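Local atomic coordinates of 3-hydroxyisobutyrate dehydrogenase (Salmonella typhimurium, PDB entry 3G0O), a protein that probably oxidises L-threonate to 2-dehydro-L-erythronate, using NAD(+) in preference to NADP(+), as a member of the HIBADH-related family. Residues M272-A276 with V289-F293; A23-L27 with N45-A51; N74-R79 with S102-D108. All blocks are in the same frame, centred on the assembly; numbering follows the deposited sequence.

Contact 1: M272-A276 with V289-F293; sequences MFTSA and VIKIF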
HETATM    1  N   MSE A 272       8.047  16.870  -2.732  1.00  9.71           N
HETATM    2  CA  MSE A 272       8.966  16.204  -1.809  1.00 11.57           C
HETATM    3  C   MSE A 272      10.160  15.588  -2.539  1.00 10.95           C
HETATM    4  O   MSE A 272      11.306  15.786  -2.139  1.00 11.05           O
HETATM    5  CB  MSE A 272       8.227  15.134  -1.003  1.00 12.51           C
HETATM    6  CG  MSE A 272       7.234  15.723  -0.015  1.00 14.71           C
HETATM    7 SE   MSE A 272       6.001  14.409   0.698  1.00 24.63          SE
HETATM    8  CE  MSE A 272       7.216  13.453   1.874  1.00 21.07           C
ATOM      9  N   PHE A 273       9.896  14.847  -3.608  1.00 11.09           N
ATOM     10  CA  PHE A 273      10.987  14.242  -4.360  1.00 11.41           C
ATOM     11  C   PHE A 273      11.845  15.327  -5.003  1.00 11.33           C
ATOM     12  O   PHE A 273      13.060  15.191  -5.094  1.00 10.38           O
ATOM     13  CB  PHE A 273      10.446  13.287  -5.426  1.00 10.69           C
ATOM     14  CG  PHE A 273      10.022  11.949  -4.882  1.00 10.54           C
ATOM     15  CD1 PHE A 273      10.971  11.015  -4.472  1.00 12.94           C
ATOM     16  CD2 PHE A 273       8.674  11.619  -4.785  1.00 11.49           C
ATOM     17  CE1 PHE A 273      10.580   9.766  -3.975  1.00 12.31           C
ATOM     18  CE2 PHE A 273       8.274  10.374  -4.290  1.00 11.52           C
ATOM     19  CZ  PHE A 273       9.230   9.446  -3.885  1.00 11.48           C
ATOM     20  N   THR A 274      11.210  16.411  -5.441  1.00 12.71           N
ATOM     21  CA  THR A 274      11.956  17.505  -6.057  1.00 13.25           C
ATOM     22  C   THR A 274      12.893  18.135  -5.020  1.00 13.93           C
ATOM     23  O   THR A 274      14.046  18.472  -5.326  1.00 14.71           O
ATOM     24  CB  THR A 274      10.994  18.569  -6.643  1.00 11.31           C
ATOM     25  OG1 THR A 274      10.242  17.983  -7.716  1.00 11.85           O
ATOM     26  CG2 THR A 274      11.784  19.772  -7.185  1.00 11.97           C
ATOM     27  N   SER A 275      12.404  18.283  -3.790  1.00 15.06           N
ATOM     28  CA  SER A 275      13.226  18.845  -2.717  1.00 14.77           C
ATOM     29  C   SER A 275      14.404  17.920  -2.421  1.00 15.22           C
ATOM     30  O   SER A 275      15.522  18.379  -2.207  1.00 15.82           O
ATOM     31  CB  SER A 275      12.413  19.027  -1.432  1.00 15.26           C
ATOM     32  OG  SER A 275      11.487  20.093  -1.546  1.00 19.60           O
ATOM     33  N   ALA A 276      14.144  16.615  -2.405  1.00 13.15           N
ATOM     34  CA  ALA A 276      15.193  15.641  -2.134  1.00 14.73           C
ATOM     35  C   ALA A 276      16.270  15.730  -3.210  1.00 13.80           C
ATOM     36  O   ALA A 276      17.460  15.616  -2.919  1.00 14.24           O
ATOM     37  CB  ALA A 276      14.606  14.240  -2.086  1.00 13.13           C
ATOM     38  N   VAL A 289      14.013  10.035  -0.109  1.00 13.00           N
ATOM     39  CA  VAL A 289      13.123  11.186  -0.013  1.00 13.83           C
ATOM     40  C   VAL A 289      12.881  11.460   1.479  1.00 14.52           C
ATOM     41  O   VAL A 289      12.547  12.578   1.877  1.00 16.15           O
ATOM     42  CB  VAL A 289      11.766  10.915  -0.717  1.00 12.77           C
ATOM     43  CG1 VAL A 289      11.038   9.759  -0.039  1.00 14.22           C
ATOM     44  CG2 VAL A 289      10.912  12.178  -0.701  1.00 15.52           C
ATOM     45  N   ILE A 290      13.066  10.430   2.303  1.00 13.79           N
ATOM     46  CA  ILE A 290      12.878  10.562   3.743  1.00 12.83           C
ATOM     47  C   ILE A 290      13.871  11.573   4.334  1.00 14.36           C
ATOM     48  O   ILE A 290      13.638  12.141   5.400  1.00 13.96           O
ATOM     49  CB  ILE A 290      13.064   9.194   4.458  1.00 13.89           C
ATOM     50  CG1 ILE A 290      12.551   9.289   5.897  1.00 13.94           C
ATOM     51  CG2 ILE A 290      14.543   8.797   4.464  1.00 15.81           C
ATOM     52  CD1 ILE A 290      12.510   7.954   6.632  1.00 13.74           C
ATOM     53  N   LYS A 291      14.973  11.808   3.631  1.00 14.57           N
ATOM     54  CA  LYS A 291      15.987  12.736   4.116  1.00 16.63           C
ATOM     55  C   LYS A 291      15.562  14.206   4.156  1.00 16.22           C
ATOM     56  O   LYS A 291      16.225  15.024   4.798  1.00 16.53           O
ATOM     57  CB  LYS A 291      17.271  12.575   3.295  1.00 16.61           C
ATOM     58  CG  LYS A 291      17.934  11.219   3.506  1.00 18.12           C
ATOM     59  CD  LYS A 291      19.229  11.080   2.721  1.00 17.83           C
ATOM     60  CE  LYS A 291      19.907   9.748   3.026  1.00 20.18           C
ATOM     61  NZ  LYS A 291      21.200   9.590   2.302  1.00 18.89           N
ATOM     62  N   ILE A 292      14.466  14.558   3.486  1.00 15.15           N
ATOM     63  CA  ILE A 292      14.018  15.951   3.517  1.00 15.67           C
ATOM     64  C   ILE A 292      13.499  16.312   4.910  1.00 15.90           C
ATOM     65  O   ILE A 292      13.319  17.485   5.239  1.00 14.70           O
ATOM     66  CB  ILE A 292      12.908  16.227   2.474  1.00 15.72           C
ATOM     67  CG1 ILE A 292      11.650  15.425   2.808  1.00 15.81           C
ATOM     68  CG2 ILE A 292      13.415  15.876   1.081  1.00 16.46           C
ATOM     69  CD1 ILE A 292      10.481  15.720   1.873  1.00 17.63           C
ATOM     70  N   PHE A 293      13.276  15.287   5.726  1.00 15.90           N
ATOM     71  CA  PHE A 293      12.777  15.462   7.084  1.00 18.06           C
ATOM     72  C   PHE A 293      13.924  15.656   8.071  1.00 20.32           C
ATOM     73  O   PHE A 293      13.711  16.329   9.101  1.00 23.40           O
ATOM     74  CB  PHE A 293      11.927  14.250   7.485  1.00 16.67           C
ATOM     75  CG  PHE A 293      10.615  14.166   6.752  1.00 15.09           C
ATOM     76  CD1 PHE A 293       9.553  14.998   7.107  1.00 15.31           C
ATOM     77  CD2 PHE A 293      10.449  13.288   5.686  1.00 14.09           C
ATOM     78  CE1 PHE A 293       8.338  14.953   6.407  1.00 14.45           C
ATOM     79  CE2 PHE A 293       9.243  13.234   4.982  1.00 12.46           C
ATOM     80  CZ  PHE A 293       8.188  14.073   5.345  1.00 14.82           C
TER
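The C-terminal helical domain ends with the chain folding back on itself: Met272, Phe273 and Ala276 of the last long helix, 264-281, receive Val289 and Ile292 from the short 3-10 turn that follows it. No hydrogen bond crosses the interface, and the two segments meet through apolar contacts. Val289 is the wedge. Its CG2 lies over one face of the Phe273 ring, displaced toward the rim, as a CH-pi contact 4.2 Å from the ring centroid and 20° off the normal. The same methyl packs 4.0 Å from Met272 CB, while Val289 CB sits 3.7 Å from Phe273 CE1. Ile292, one 3-10 turn further on, divides the labour between its two branches. With CG1 wedged between the backbone N and the carbonyl carbon (chi1 64°), CD1 is carried to Met272 CB at 3.7 Å and CG2 is directed at Ala276, whose CB lies 3.8 Å from it. Met272 is a selenomethionine; its chain bends at chi3 (73°) and brings the CE methyl 3.7 Å from Phe293 CZ, obliquely to that ring. The turn itself is held by its own backbone bond, Ile292 N to Val289 O. Around this seam, helix 242-258 packs on Phe273 through Val242, Val246 and Leu249, and helix 174-202 supplies Ala194 against Val289 and Ala198 against Phe293. Phe261 and Leu265 of the second subunit meet Phe293 and Met272 respectively, placing the folded-back tail between helices of its own chain and the dimer partner.

Contact 2: A23-L27 with N45-A51; sequences ARSCL and NLLAEGA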
ATOM      1  N   ALA A  23      14.894 -10.951 -19.830  1.00 20.21           N
ATOM      2  CA  ALA A  23      15.839 -11.731 -20.622  1.00 21.34           C
ATOM      3  C   ALA A  23      15.958 -13.159 -20.091  1.00 21.84           C
ATOM      4  O   ALA A  23      15.929 -14.117 -20.864  1.00 21.89           O
ATOM      5  CB  ALA A  23      17.201 -11.054 -20.625  1.00 21.33           C
ATOM      6  N   ARG A  24      16.090 -13.303 -18.776  1.00 21.78           N
ATOM      7  CA  ARG A  24      16.192 -14.627 -18.183  1.00 22.87           C
ATOM      8  C   ARG A  24      14.907 -15.419 -18.371  1.00 23.19           C
ATOM      9  O   ARG A  24      14.940 -16.630 -18.597  1.00 22.25           O
ATOM     10  CB  ARG A  24      16.551 -14.526 -16.698  1.00 23.64           C
ATOM     11  CG  ARG A  24      18.018 -14.159 -16.461  1.00 25.11           C
ATOM     12  CD  ARG A  24      18.371 -14.101 -14.981  1.00 26.84           C
ATOM     13  NE  ARG A  24      19.819 -14.072 -14.785  1.00 29.53           N
ATOM     14  CZ  ARG A  24      20.483 -13.091 -14.182  1.00 31.54           C
ATOM     15  NH1 ARG A  24      19.836 -12.038 -13.703  1.00 32.80           N
ATOM     16  NH2 ARG A  24      21.803 -13.160 -14.062  1.00 29.79           N
ATOM     17  N   SER A  25      13.770 -14.735 -18.294  1.00 21.92           N
ATOM     18  CA  SER A  25      12.493 -15.402 -18.480  1.00 22.38           C
ATOM     19  C   SER A  25      12.373 -15.881 -19.925  1.00 21.68           C
ATOM     20  O   SER A  25      11.832 -16.954 -20.182  1.00 23.06           O
ATOM     21  CB  SER A  25      11.349 -14.452 -18.124  1.00 22.18           C
ATOM     22  OG  SER A  25      11.408 -14.113 -16.748  1.00 22.80           O
ATOM     23  N   CYS A  26      12.875 -15.087 -20.869  1.00 22.30           N
ATOM     24  CA  CYS A  26      12.830 -15.486 -22.274  1.00 23.22           C
ATOM     25  C   CYS A  26      13.733 -16.700 -22.478  1.00 23.60           C
ATOM     26  O   CYS A  26      13.392 -17.613 -23.227  1.00 23.91           O
ATOM     27  CB  CYS A  26      13.284 -14.344 -23.181  1.00 22.71           C
ATOM     28  SG  CYS A  26      12.063 -13.028 -23.373  1.00 22.75           S
ATOM     29  N   LEU A  27      14.886 -16.703 -21.808  1.00 24.29           N
ATOM     30  CA  LEU A  27      15.816 -17.824 -21.910  1.00 25.58           C
ATOM     31  C   LEU A  27      15.178 -19.090 -21.343  1.00 26.14           C
ATOM     32  O   LEU A  27      15.331 -20.173 -21.909  1.00 25.94           O
ATOM     33  CB  LEU A  27      17.130 -17.514 -21.173  1.00 25.16           C
ATOM     34  CG  LEU A  27      18.167 -16.676 -21.934  1.00 24.88           C
ATOM     35  CD1 LEU A  27      19.441 -16.506 -21.100  1.00 25.46           C
ATOM     36  CD2 LEU A  27      18.497 -17.381 -23.255  1.00 26.92           C
ATOM     37  N   ASN A  45      26.871 -11.893 -18.165  1.00 27.41           N
ATOM     38  CA  ASN A  45      26.035 -12.841 -17.437  1.00 28.17           C
ATOM     39  C   ASN A  45      25.023 -13.498 -18.349  1.00 27.78           C
ATOM     40  O   ASN A  45      24.746 -14.688 -18.219  1.00 28.71           O
ATOM     41  CB  ASN A  45      25.262 -12.168 -16.305  1.00 30.42           C
ATOM     42  CG  ASN A  45      26.142 -11.759 -15.170  1.00 33.43           C
ATOM     43  OD1 ASN A  45      27.123 -12.435 -14.858  1.00 34.00           O
ATOM     44  ND2 ASN A  45      25.797 -10.650 -14.525  1.00 34.91           N
ATOM     45  N   LEU A  46      24.454 -12.713 -19.257  1.00 26.95           N
ATOM     46  CA  LEU A  46      23.456 -13.237 -20.174  1.00 26.83           C
ATOM     47  C   LEU A  46      24.084 -14.271 -21.102  1.00 26.11           C
ATOM     48  O   LEU A  46      23.491 -15.317 -21.366  1.00 23.78           O
ATOM     49  CB  LEU A  46      22.835 -12.096 -20.984  1.00 28.59           C
ATOM     50  CG  LEU A  46      21.387 -12.324 -21.415  1.00 30.39           C
ATOM     51  CD1 LEU A  46      20.516 -12.538 -20.179  1.00 30.73           C
ATOM     52  CD2 LEU A  46      20.891 -11.125 -22.209  1.00 30.57           C
ATOM     53  N   LEU A  47      25.290 -13.979 -21.584  1.00 25.88           N
ATOM     54  CA  LEU A  47      25.992 -14.900 -22.470  1.00 26.56           C
ATOM     55  C   LEU A  47      26.259 -16.204 -21.730  1.00 27.43           C
ATOM     56  O   LEU A  47      26.022 -17.293 -22.258  1.00 27.47           O
ATOM     57  CB  LEU A  47      27.315 -14.280 -22.945  1.00 26.89           C
ATOM     58  CG  LEU A  47      27.188 -13.067 -23.875  1.00 27.39           C
ATOM     59  CD1 LEU A  47      28.569 -12.553 -24.251  1.00 28.58           C
ATOM     60  CD2 LEU A  47      26.408 -13.458 -25.122  1.00 28.91           C
ATOM     61  N   ALA A  48      26.740 -16.086 -20.496  1.00 28.01           N
ATOM     62  CA  ALA A  48      27.030 -17.250 -19.672  1.00 28.16           C
ATOM     63  C   ALA A  48      25.773 -18.076 -19.433  1.00 28.96           C
ATOM     64  O   ALA A  48      25.850 -19.258 -19.099  1.00 27.72           O
ATOM     65  CB  ALA A  48      27.621 -16.808 -18.342  1.00 29.81           C
ATOM     66  N   GLU A  49      24.613 -17.451 -19.610  1.00 29.21           N
ATOM     67  CA  GLU A  49      23.347 -18.135 -19.397  1.00 29.92           C
ATOM     68  C   GLU A  49      22.651 -18.643 -20.653  1.00 29.85           C
ATOM     69  O   GLU A  49      21.513 -19.107 -20.587  1.00 31.10           O
ATOM     70  CB  GLU A  49      22.413 -17.236 -18.588  1.00 30.54           C
ATOM     71  CG  GLU A  49      22.831 -17.155 -17.127  1.00 33.00           C
ATOM     72  CD  GLU A  49      22.104 -16.076 -16.357  1.00 34.38           C
ATOM     73  OE1 GLU A  49      20.857 -16.054 -16.389  1.00 34.39           O
ATOM     74  OE2 GLU A  49      22.788 -15.253 -15.711  1.00 35.71           O
ATOM     75  N   GLY A  50      23.329 -18.557 -21.796  1.00 29.40           N
ATOM     76  CA  GLY A  50      22.745 -19.070 -23.024  1.00 28.84           C
ATOM     77  C   GLY A  50      22.285 -18.101 -24.098  1.00 28.46           C
ATOM     78  O   GLY A  50      21.790 -18.536 -25.136  1.00 28.39           O
ATOM     79  N   ALA A  51      22.438 -16.803 -23.869  1.00 27.85           N
ATOM     80  CA  ALA A  51      22.019 -15.821 -24.864  1.00 27.48           C
ATOM     81  C   ALA A  51      22.767 -16.008 -26.183  1.00 26.02           C
ATOM     82  O   ALA A  51      23.936 -16.393 -26.198  1.00 25.35           O
ATOM     83  CB  ALA A  51      22.251 -14.414 -24.335  1.00 27.23           C
TER
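Arg24 and Glu49 form the polar part of a contact between helix 17-28 and the C-terminal end of helix 40-48 with the turn that follows. It is a side-on salt bridge in which two nitrogens each take one carboxylate oxygen. Arg24 NE donates to Glu49 OE1 over 2.8 Å, and Arg24 NH2 reaches Glu49 OE2 at the same 2.8 Å, both bonds fairly straight. Both oxygens use their syn lone pairs, and the guanidinium and carboxylate planes lie only 10° apart, a nearly coplanar pairing that restrains rotation of both groups. The arginine chain runs extended from CG to NE, which carries the guanidinium across to Glu49, just past the end of helix 40-48.

The apolar part lies beside it. Ala23 CB rests against Leu46 CD1 at 3.7 Å, deeper than the ion pair. Leu27 spreads its two methyls along the turn: Leu27 CD1 comes 3.4 Å from Glu49 O. Leu27 CD2 lies 3.9 Å from Gly50 C.

Backbone capping shapes the surface that Leu27 meets. Gly50, with positive phi (109°), is the C-prime residue of a Schellman motif closing helix 40-48: Ala51 N bonds to Leu46 O and Gly50 N to Leu47 O. Leu46 O also accepts from Glu49 N, the two donors arriving from opposite faces of its plane.

Helix 17-28 joins the adjacent parallel strands 9-13 and 32-36 as a beta-alpha-beta crossover, touching them through Ala23 on Ile12 and Leu27 on Thr33; helix 40-48 follows strand 32-36 and leads to strand 53-55 at the sheet edge.

Contact 3: N74-R79 with S102-D108; sequences NAAQVR and STISSAD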
ATOM      1  N   ASN A  74      13.279   6.448 -19.930  1.00 23.50           N
ATOM      2  CA  ASN A  74      12.395   7.440 -20.528  1.00 24.40           C
ATOM      3  C   ASN A  74      12.249   7.398 -22.044  1.00 23.54           C
ATOM      4  O   ASN A  74      12.910   6.620 -22.733  1.00 23.15           O
ATOM      5  CB  ASN A  74      12.864   8.835 -20.118  1.00 25.09           C
ATOM      6  CG  ASN A  74      14.310   9.072 -20.471  1.00 27.23           C
ATOM      7  OD1 ASN A  74      14.716   8.889 -21.619  1.00 25.95           O
ATOM      8  ND2 ASN A  74      15.103   9.475 -19.488  1.00 27.47           N
ATOM      9  N   ALA A  75      11.374   8.266 -22.548  1.00 23.09           N
ATOM     10  CA  ALA A  75      11.094   8.372 -23.974  1.00 24.04           C
ATOM     11  C   ALA A  75      12.338   8.738 -24.769  1.00 25.24           C
ATOM     12  O   ALA A  75      12.548   8.239 -25.878  1.00 24.74           O
ATOM     13  CB  ALA A  75      10.009   9.414 -24.212  1.00 22.46           C
ATOM     14  N   ALA A  76      13.158   9.618 -24.203  1.00 25.64           N
ATOM     15  CA  ALA A  76      14.373  10.044 -24.879  1.00 26.80           C
ATOM     16  C   ALA A  76      15.232   8.823 -25.186  1.00 26.84           C
ATOM     17  O   ALA A  76      15.765   8.687 -26.288  1.00 27.76           O
ATOM     18  CB  ALA A  76      15.140  11.028 -24.009  1.00 26.48           C
ATOM     19  N   GLN A  77      15.352   7.930 -24.208  1.00 27.12           N
ATOM     20  CA  GLN A  77      16.144   6.723 -24.383  1.00 26.56           C
ATOM     21  C   GLN A  77      15.479   5.735 -25.341  1.00 26.16           C
ATOM     22  O   GLN A  77      16.163   4.997 -26.050  1.00 25.73           O
ATOM     23  CB  GLN A  77      16.412   6.073 -23.023  1.00 28.72           C
ATOM     24  CG  GLN A  77      17.514   6.778 -22.233  1.00 32.16           C
ATOM     25  CD  GLN A  77      17.641   6.285 -20.801  1.00 34.33           C
ATOM     26  OE1 GLN A  77      17.551   5.087 -20.530  1.00 36.02           O
ATOM     27  NE2 GLN A  77      17.869   7.211 -19.877  1.00 36.58           N
ATOM     28  N   VAL A  78      14.149   5.720 -25.370  1.00 23.89           N
ATOM     29  CA  VAL A  78      13.442   4.826 -26.282  1.00 23.03           C
ATOM     30  C   VAL A  78      13.735   5.300 -27.700  1.00 22.85           C
ATOM     31  O   VAL A  78      14.073   4.504 -28.577  1.00 22.01           O
ATOM     32  CB  VAL A  78      11.912   4.855 -26.054  1.00 22.66           C
ATOM     33  CG1 VAL A  78      11.219   3.981 -27.091  1.00 21.71           C
ATOM     34  CG2 VAL A  78      11.579   4.361 -24.653  1.00 21.81           C
ATOM     35  N   ARG A  79      13.612   6.606 -27.915  1.00 22.57           N
ATOM     36  CA  ARG A  79      13.871   7.186 -29.223  1.00 24.50           C
ATOM     37  C   ARG A  79      15.312   6.977 -29.680  1.00 25.44           C
ATOM     38  O   ARG A  79      15.562   6.783 -30.870  1.00 25.55           O
ATOM     39  CB  ARG A  79      13.541   8.681 -29.219  1.00 26.41           C
ATOM     40  CG  ARG A  79      12.049   8.983 -29.156  1.00 27.90           C
ATOM     41  CD  ARG A  79      11.783  10.443 -29.478  1.00 30.83           C
ATOM     42  NE  ARG A  79      10.389  10.670 -29.850  1.00 32.20           N
ATOM     43  CZ  ARG A  79       9.400  10.883 -28.988  1.00 33.35           C
ATOM     44  NH1 ARG A  79       9.642  10.909 -27.684  1.00 34.22           N
ATOM     45  NH2 ARG A  79       8.163  11.063 -29.435  1.00 33.06           N
ATOM     46  N   SER A 102       8.551   1.269 -20.953  1.00 17.46           N
ATOM     47  CA  SER A 102       9.210   2.338 -20.213  1.00 17.13           C
ATOM     48  C   SER A 102       8.114   3.091 -19.459  1.00 18.34           C
ATOM     49  O   SER A 102       7.118   2.504 -19.053  1.00 18.25           O
ATOM     50  CB  SER A 102       9.918   3.270 -21.206  1.00 18.13           C
ATOM     51  OG  SER A 102      10.547   4.363 -20.562  1.00 23.40           O
ATOM     52  N   THR A 103       8.307   4.385 -19.252  1.00 17.62           N
ATOM     53  CA  THR A 103       7.290   5.195 -18.592  1.00 18.81           C
ATOM     54  C   THR A 103       7.267   6.492 -19.383  1.00 18.79           C
ATOM     55  O   THR A 103       8.001   7.435 -19.084  1.00 18.69           O
ATOM     56  CB  THR A 103       7.628   5.466 -17.113  1.00 18.87           C
ATOM     57  OG1 THR A 103       7.749   4.220 -16.416  1.00 20.21           O
ATOM     58  CG2 THR A 103       6.530   6.281 -16.457  1.00 20.14           C
ATOM     59  N   ILE A 104       6.420   6.515 -20.406  1.00 17.77           N
ATOM     60  CA  ILE A 104       6.319   7.657 -21.298  1.00 19.39           C
ATOM     61  C   ILE A 104       4.896   8.206 -21.407  1.00 19.15           C
ATOM     62  O   ILE A 104       3.939   7.583 -20.957  1.00 18.71           O
ATOM     63  CB  ILE A 104       6.832   7.254 -22.704  1.00 20.01           C
ATOM     64  CG1 ILE A 104       5.889   6.230 -23.348  1.00 19.54           C
ATOM     65  CG2 ILE A 104       8.227   6.663 -22.587  1.00 20.71           C
ATOM     66  CD1 ILE A 104       6.359   5.712 -24.708  1.00 18.78           C
ATOM     67  N   SER A 105       4.759   9.374 -22.025  1.00 18.85           N
ATOM     68  CA  SER A 105       3.453   9.991 -22.185  1.00 20.29           C
ATOM     69  C   SER A 105       2.671   9.249 -23.257  1.00 20.18           C
ATOM     70  O   SER A 105       3.249   8.527 -24.076  1.00 20.96           O
ATOM     71  CB  SER A 105       3.602  11.451 -22.602  1.00 19.72           C
ATOM     72  OG  SER A 105       4.061  11.540 -23.939  1.00 17.60           O
ATOM     73  N   SER A 106       1.356   9.418 -23.241  1.00 21.13           N
ATOM     74  CA  SER A 106       0.500   8.788 -24.234  1.00 21.91           C
ATOM     75  C   SER A 106       0.854   9.341 -25.611  1.00 22.84           C
ATOM     76  O   SER A 106       0.884   8.603 -26.603  1.00 23.00           O
ATOM     77  CB  SER A 106      -0.966   9.074 -23.934  1.00 23.17           C
ATOM     78  OG  SER A 106      -1.803   8.416 -24.864  1.00 27.05           O
ATOM     79  N   ALA A 107       1.128  10.642 -25.668  1.00 21.31           N
ATOM     80  CA  ALA A 107       1.484  11.284 -26.929  1.00 22.72           C
ATOM     81  C   ALA A 107       2.746  10.646 -27.511  1.00 22.22           C
ATOM     82  O   ALA A 107       2.794  10.343 -28.699  1.00 22.26           O
ATOM     83  CB  ALA A 107       1.702  12.782 -26.711  1.00 21.74           C
ATOM     84  N   ASP A 108       3.762  10.446 -26.674  1.00 21.83           N
ATOM     85  CA  ASP A 108       5.004   9.841 -27.143  1.00 22.57           C
ATOM     86  C   ASP A 108       4.800   8.410 -27.631  1.00 21.74           C
ATOM     87  O   ASP A 108       5.393   7.996 -28.631  1.00 21.31           O
ATOM     88  CB  ASP A 108       6.069   9.869 -26.050  1.00 24.22           C
ATOM     89  CG  ASP A 108       6.778  11.214 -25.960  1.00 27.74           C
ATOM     90  OD1 ASP A 108       6.963  11.868 -27.008  1.00 30.34           O
ATOM     91  OD2 ASP A 108       7.169  11.613 -24.846  1.00 30.13           O
TER
HETATM   92  O   HOH W   1       9.534   9.572 -20.757  1.00 27.50           O
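Ala75, at the first turn of helix 75-82, packs closely against Ile104 in the loop leading into helix 106-117. Ile104 CG2 lies 3.5 Å from Ala75 N and 3.7 Å from Ala75 CB. Nearby, Val78 CG2 meets Ser102 CB at 4.0 Å, while Ser102 OG is hydrogen-bonded to the backbone of Val72. Ile112 of helix 106-117 touches both Val78 and Ile104, extending this apolar core.

The loose part is a water that accepts from Ala75 N and donates to Thr103 O, spanning the two backbones where they do not bond directly. At the partly exposed margin a short polar clamp closes the contact: Arg79 NH2 binds Asp108 OD1 at 2.8 Å, and NH1 makes a weak bond to the same oxygen. OD1 lies near the guanidinium plane, yet NH2 approaches from 39° out of the carboxylate plane, the two planes standing 73° apart.

Each helix start has its own cap, Asn74 OD1 accepting from Gln77 N and Ser105 OG from Asp108 N. Arg79 is shared between Asp108 and Glu111, so a single positive charge faces two acids and would probably offset them only in part. Thr103 OG1 bonds to Lys179 NZ, consistent with this loop contributing to the placement of the predicted active-site lysine.

How the contacts relate
Along the chain the order is contact 2, contact 3, contact 1, each closing before the next opens. Contacts 2 and 3 both belong to the N-terminal nucleotide-binding domain, where strands 9-13, 32-36, 67-70 and 97-100 lie in one mixed sheet; their centres are about 26 Å apart. Contact 1 belongs to the C-terminal helical domain, its centre about 25 Å from that of contact 3 and about 38 Å from that of contact 2, on the opposite side of the chain's centre from the latter. Contact 3 lies near the meeting of the domains, where helices 174-202 and 242-258 touch its loop. Those helices also pack on contact 1, so both contacts border them.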